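Local coordinates for PF04016 domain protein (Desulfitobacterium hafniense, PDB 3L5O) that is of unknown function but combines enolase-like and Rossmann-like folds and may take part in heavy-metal chelation, at residues H46-L57 with V241-V251. Residues are numbered along the deposited sequence; the frame is centred on the assembly and turned at random.
Sequences HSVIRSGNGVGL and VKDNARAFRIV
Helix 244-251 lies lengthwise over one face of the beta hairpin 46-57, whose strands join through a type II' turn from Ser51 to Gly54. The helix axis is 8.9 Å from strand 46-51 and nearly antiparallel to it (153°), but runs roughly along strand 54-57. Val48 CG1 sits over one face of the Phe248 ring, 3.8 Å from its centroid, a CH-pi contact. The same methyl touches Val251 CG1. Val48 has chi1 65°, which puts CG1 between backbone N and carbonyl carbon and turns it to both partners. Leu57 CD2 meets Val251 CG2, and Val55 CG1 meets Val241 CG2. At the turn, Asn244 ND2 donates to Asn53 O (3.1 Å) along a nearly straight N-H line, from above the carbonyl plane. Val55 CG2 packs on the Asn244 amide. With an alanine in place of Asn244, the turn carbonyl Asn53 O would probably lose its tie to the helix, and a gap is likely to open beside Val55 CG2. One water bridges His46 N and Val251 O; another joins Val55 O and Val241 N. Phe248 also touches Glu39 and Val41 of strand 39-42, the hairpin's neighbour. Ile49 faces away, onto helix 91-105. Strand 235-241, from the seven-stranded Rossmann-like sheet, leads into the helix, so the contact joins the two sheets.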
loop_
_atom_site.group_PDB
_atom_site.type_symbol
_atom_site.label_atom_id
_atom_site.label_comp_id
_atom_site.label_asym_id
_atom_site.label_seq_id
_atom_site.Cartn_x
_atom_site.Cartn_y
_atom_site.Cartn_z
ATOM N N HIS A 46 0.929 10.847 -5.642
ATOM C CA HIS A 46 -0.028 10.270 -4.705
ATOM C C HIS A 46 -1.344 11.021 -4.738
ATOM O O HIS A 46 -1.402 12.180 -5.128
ATOM C CB HIS A 46 0.469 10.296 -3.248
ATOM C CG HIS A 46 1.619 9.376 -2.957
ATOM N ND1 HIS A 46 2.916 9.831 -2.845
ATOM C CD2 HIS A 46 1.663 8.043 -2.719
ATOM C CE1 HIS A 46 3.710 8.815 -2.560
ATOM N NE2 HIS A 46 2.974 7.720 -2.477
ATOM N N SER A 47 -2.390 10.316 -4.314
ATOM C CA SER A 47 -3.657 10.892 -3.898
ATOM C C SER A 47 -3.702 10.823 -2.370
ATOM O O SER A 47 -3.138 9.912 -1.777
ATOM C CB SER A 47 -4.818 10.098 -4.495
ATOM O OG SER A 47 -4.953 10.359 -5.889
ATOM N N VAL A 48 -4.348 11.805 -1.742
ATOM C CA VAL A 48 -4.411 11.892 -0.280
ATOM C C VAL A 48 -5.820 12.334 0.186
ATOM O O VAL A 48 -6.435 13.242 -0.379
ATOM C CB VAL A 48 -3.256 12.769 0.293
ATOM C CG1 VAL A 48 -3.384 14.209 -0.137
ATOM C CG2 VAL A 48 -3.185 12.666 1.813
ATOM N N ILE A 49 -6.329 11.644 1.204
ATOM C CA ILE A 49 -7.606 11.956 1.823
ATOM C C ILE A 49 -7.443 12.096 3.331
ATOM O O ILE A 49 -6.752 11.323 3.947
ATOM C CB ILE A 49 -8.634 10.842 1.480
ATOM C CG1 ILE A 49 -8.930 10.883 -0.020
ATOM C CG2 ILE A 49 -9.891 10.965 2.308
ATOM C CD1 ILE A 49 -10.116 10.072 -0.460
ATOM N N ARG A 50 -8.092 13.113 3.894
ATOM C CA ARG A 50 -8.321 13.256 5.330
ATOM C C ARG A 50 -9.762 12.946 5.666
ATOM O O ARG A 50 -10.656 13.436 4.998
ATOM C CB ARG A 50 -8.068 14.690 5.779
ATOM C CG ARG A 50 -8.141 14.849 7.291
ATOM C CD ARG A 50 -7.632 16.201 7.807
ATOM N NE ARG A 50 -8.448 17.337 7.345
ATOM C CZ ARG A 50 -9.644 17.661 7.795
ATOM N NH1 ARG A 50 -10.240 16.937 8.733
ATOM N NH2 ARG A 50 -10.273 18.722 7.291
ATOM N N SER A 51 -9.972 12.136 6.703
ATOM C CA SER A 51 -11.272 11.969 7.352
ATOM C C SER A 51 -11.017 12.200 8.832
ATOM O O SER A 51 -10.312 11.398 9.443
ATOM C CB SER A 51 -11.830 10.544 7.167
ATOM O OG SER A 51 -13.089 10.382 7.834
ATOM N N GLY A 52 -11.599 13.273 9.393
ATOM C CA GLY A 52 -11.236 13.752 10.718
ATOM C C GLY A 52 -9.747 13.991 10.944
ATOM O O GLY A 52 -9.120 14.787 10.248
ATOM N N ASN A 53 -9.191 13.289 11.928
ATOM C CA ASN A 53 -7.751 13.303 12.245
ATOM C C ASN A 53 -6.886 12.284 11.446
ATOM O O ASN A 53 -5.658 12.228 11.608
ATOM C CB ASN A 53 -7.628 13.082 13.769
ATOM C CG ASN A 53 -6.201 12.937 14.254
ATOM O OD1 ASN A 53 -5.365 13.820 14.054
ATOM N ND2 ASN A 53 -5.927 11.827 14.946
ATOM N N GLY A 54 -7.505 11.499 10.571
ATOM C CA GLY A 54 -6.818 10.424 9.882
ATOM C C GLY A 54 -6.519 10.774 8.439
ATOM O O GLY A 54 -7.361 11.336 7.727
ATOM N N VAL A 55 -5.324 10.421 7.992
ATOM C CA VAL A 55 -4.894 10.689 6.629
ATOM C C VAL A 55 -4.403 9.397 5.954
ATOM O O VAL A 55 -3.522 8.714 6.475
ATOM C CB VAL A 55 -3.764 11.756 6.603
ATOM C CG1 VAL A 55 -3.178 11.897 5.184
ATOM C CG2 VAL A 55 -4.291 13.070 7.107
ATOM N N GLY A 56 -4.984 9.093 4.795
ATOM C CA GLY A 56 -4.556 7.989 3.965
ATOM C C GLY A 56 -4.031 8.423 2.611
ATOM O O GLY A 56 -4.374 9.515 2.084
ATOM N N LEU A 57 -3.178 7.556 2.062
ATOM C CA LEU A 57 -2.432 7.790 0.823
ATOM C C LEU A 57 -2.656 6.631 -0.156
ATOM O O LEU A 57 -2.886 5.469 0.262
ATOM C CB LEU A 57 -0.932 7.881 1.104
ATOM C CG LEU A 57 -0.399 9.033 1.940
ATOM C CD1 LEU A 57 0.955 8.670 2.523
ATOM C CD2 LEU A 57 -0.300 10.302 1.093
ATOM N N VAL A 241 0.864 8.856 9.025
ATOM C CA VAL A 241 1.047 10.309 8.962
ATOM C C VAL A 241 0.929 10.945 10.369
ATOM O O VAL A 241 -0.072 10.770 11.048
ATOM C CB VAL A 241 0.026 10.971 7.996
ATOM C CG1 VAL A 241 0.080 12.520 8.133
ATOM C CG2 VAL A 241 0.305 10.550 6.573
ATOM N N LYS A 242 1.947 11.673 10.804
ATOM C CA LYS A 242 1.887 12.402 12.081
ATOM C C LYS A 242 1.650 13.921 11.892
ATOM O O LYS A 242 1.236 14.623 12.827
ATOM C CB LYS A 242 3.155 12.147 12.906
ATOM C CG LYS A 242 3.339 10.682 13.344
ATOM C CD LYS A 242 4.697 10.444 14.026
ATOM N N ASP A 243 1.914 14.411 10.680
ATOM C CA ASP A 243 1.750 15.815 10.328
ATOM C C ASP A 243 0.786 15.864 9.138
ATOM O O ASP A 243 1.210 15.783 7.983
ATOM C CB ASP A 243 3.118 16.403 9.969
ATOM C CG ASP A 243 3.164 17.912 10.087
ATOM O OD1 ASP A 243 2.134 18.594 9.873
ATOM O OD2 ASP A 243 4.217 18.508 10.394
ATOM N N ASN A 244 -0.512 15.964 9.450
ATOM C CA ASN A 244 -1.587 16.006 8.458
ATOM C C ASN A 244 -1.419 17.143 7.459
ATOM O O ASN A 244 -1.392 16.911 6.258
ATOM C CB ASN A 244 -2.960 16.146 9.147
ATOM C CG ASN A 244 -3.406 14.868 9.877
ATOM O OD1 ASN A 244 -2.671 13.862 9.935
ATOM N ND2 ASN A 244 -4.630 14.907 10.432
ATOM N N ALA A 245 -1.298 18.365 7.969
ATOM C CA ALA A 245 -1.122 19.551 7.130
ATOM C C ALA A 245 0.081 19.386 6.192
ATOM O O ALA A 245 0.005 19.704 5.004
ATOM C CB ALA A 245 -0.971 20.815 8.008
ATOM N N ARG A 246 1.161 18.818 6.717
ATOM C CA ARG A 246 2.391 18.669 5.959
ATOM C C ARG A 246 2.288 17.616 4.881
ATOM O O ARG A 246 2.782 17.815 3.782
ATOM C CB ARG A 246 3.563 18.339 6.878
ATOM C CG ARG A 246 4.877 18.312 6.144
ATOM C CD ARG A 246 6.091 18.089 7.005
ATOM N NE ARG A 246 7.294 18.057 6.175
ATOM C CZ ARG A 246 8.515 18.317 6.611
ATOM N NH1 ARG A 246 8.723 18.636 7.883
ATOM N NH2 ARG A 246 9.538 18.270 5.769
ATOM N N ALA A 247 1.659 16.488 5.202
ATOM C CA ALA A 247 1.399 15.431 4.231
ATOM C C ALA A 247 0.705 15.974 2.981
ATOM O O ALA A 247 1.037 15.589 1.880
ATOM C CB ALA A 247 0.556 14.334 4.873
ATOM N N PHE A 248 -0.259 16.862 3.167
ATOM C CA PHE A 248 -0.962 17.497 2.043
ATOM C C PHE A 248 -0.072 18.457 1.258
ATOM O O PHE A 248 -0.141 18.500 0.036
ATOM C CB PHE A 248 -2.215 18.222 2.517
ATOM C CG PHE A 248 -3.448 17.335 2.591
ATOM C CD1 PHE A 248 -3.643 16.466 3.667
ATOM C CD2 PHE A 248 -4.405 17.375 1.582
ATOM C CE1 PHE A 248 -4.788 15.657 3.740
ATOM C CE2 PHE A 248 -5.538 16.587 1.650
ATOM C CZ PHE A 248 -5.729 15.711 2.735
ATOM N N ARG A 249 0.767 19.211 1.959
ATOM C CA ARG A 249 1.726 20.087 1.291
ATOM C C ARG A 249 2.579 19.279 0.346
ATOM O O ARG A 249 2.712 19.627 -0.813
ATOM C CB ARG A 249 2.584 20.852 2.303
ATOM C CG ARG A 249 1.764 21.812 3.172
ATOM C CD ARG A 249 2.573 22.891 3.892
ATOM N NE ARG A 249 3.330 22.381 5.043
ATOM C CZ ARG A 249 2.870 22.318 6.299
ATOM N NH1 ARG A 249 1.643 22.732 6.613
ATOM N NH2 ARG A 249 3.658 21.834 7.259
ATOM N N ILE A 250 3.120 18.165 0.827
ATOM C CA ILE A 250 3.996 17.330 0.023
ATOM C C ILE A 250 3.266 16.751 -1.194
ATOM O O ILE A 250 3.773 16.830 -2.313
ATOM C CB ILE A 250 4.610 16.183 0.896
ATOM C CG1 ILE A 250 5.584 16.762 1.940
ATOM C CG2 ILE A 250 5.296 15.148 0.011
ATOM C CD1 ILE A 250 5.886 15.844 3.117
ATOM N N VAL A 251 2.089 16.161 -0.975
ATOM C CA VAL A 251 1.339 15.491 -2.052
ATOM C C VAL A 251 0.932 16.485 -3.143
ATOM O O VAL A 251 0.894 16.140 -4.327
ATOM C CB VAL A 251 0.044 14.768 -1.530
ATOM C CG1 VAL A 251 -0.760 14.156 -2.697
ATOM C CG2 VAL A 251 0.387 13.691 -0.488
HETATM O O HOH W 1 1.913 13.806 -5.188
HETATM O O HOH W 2 -1.910 7.774 8.541
#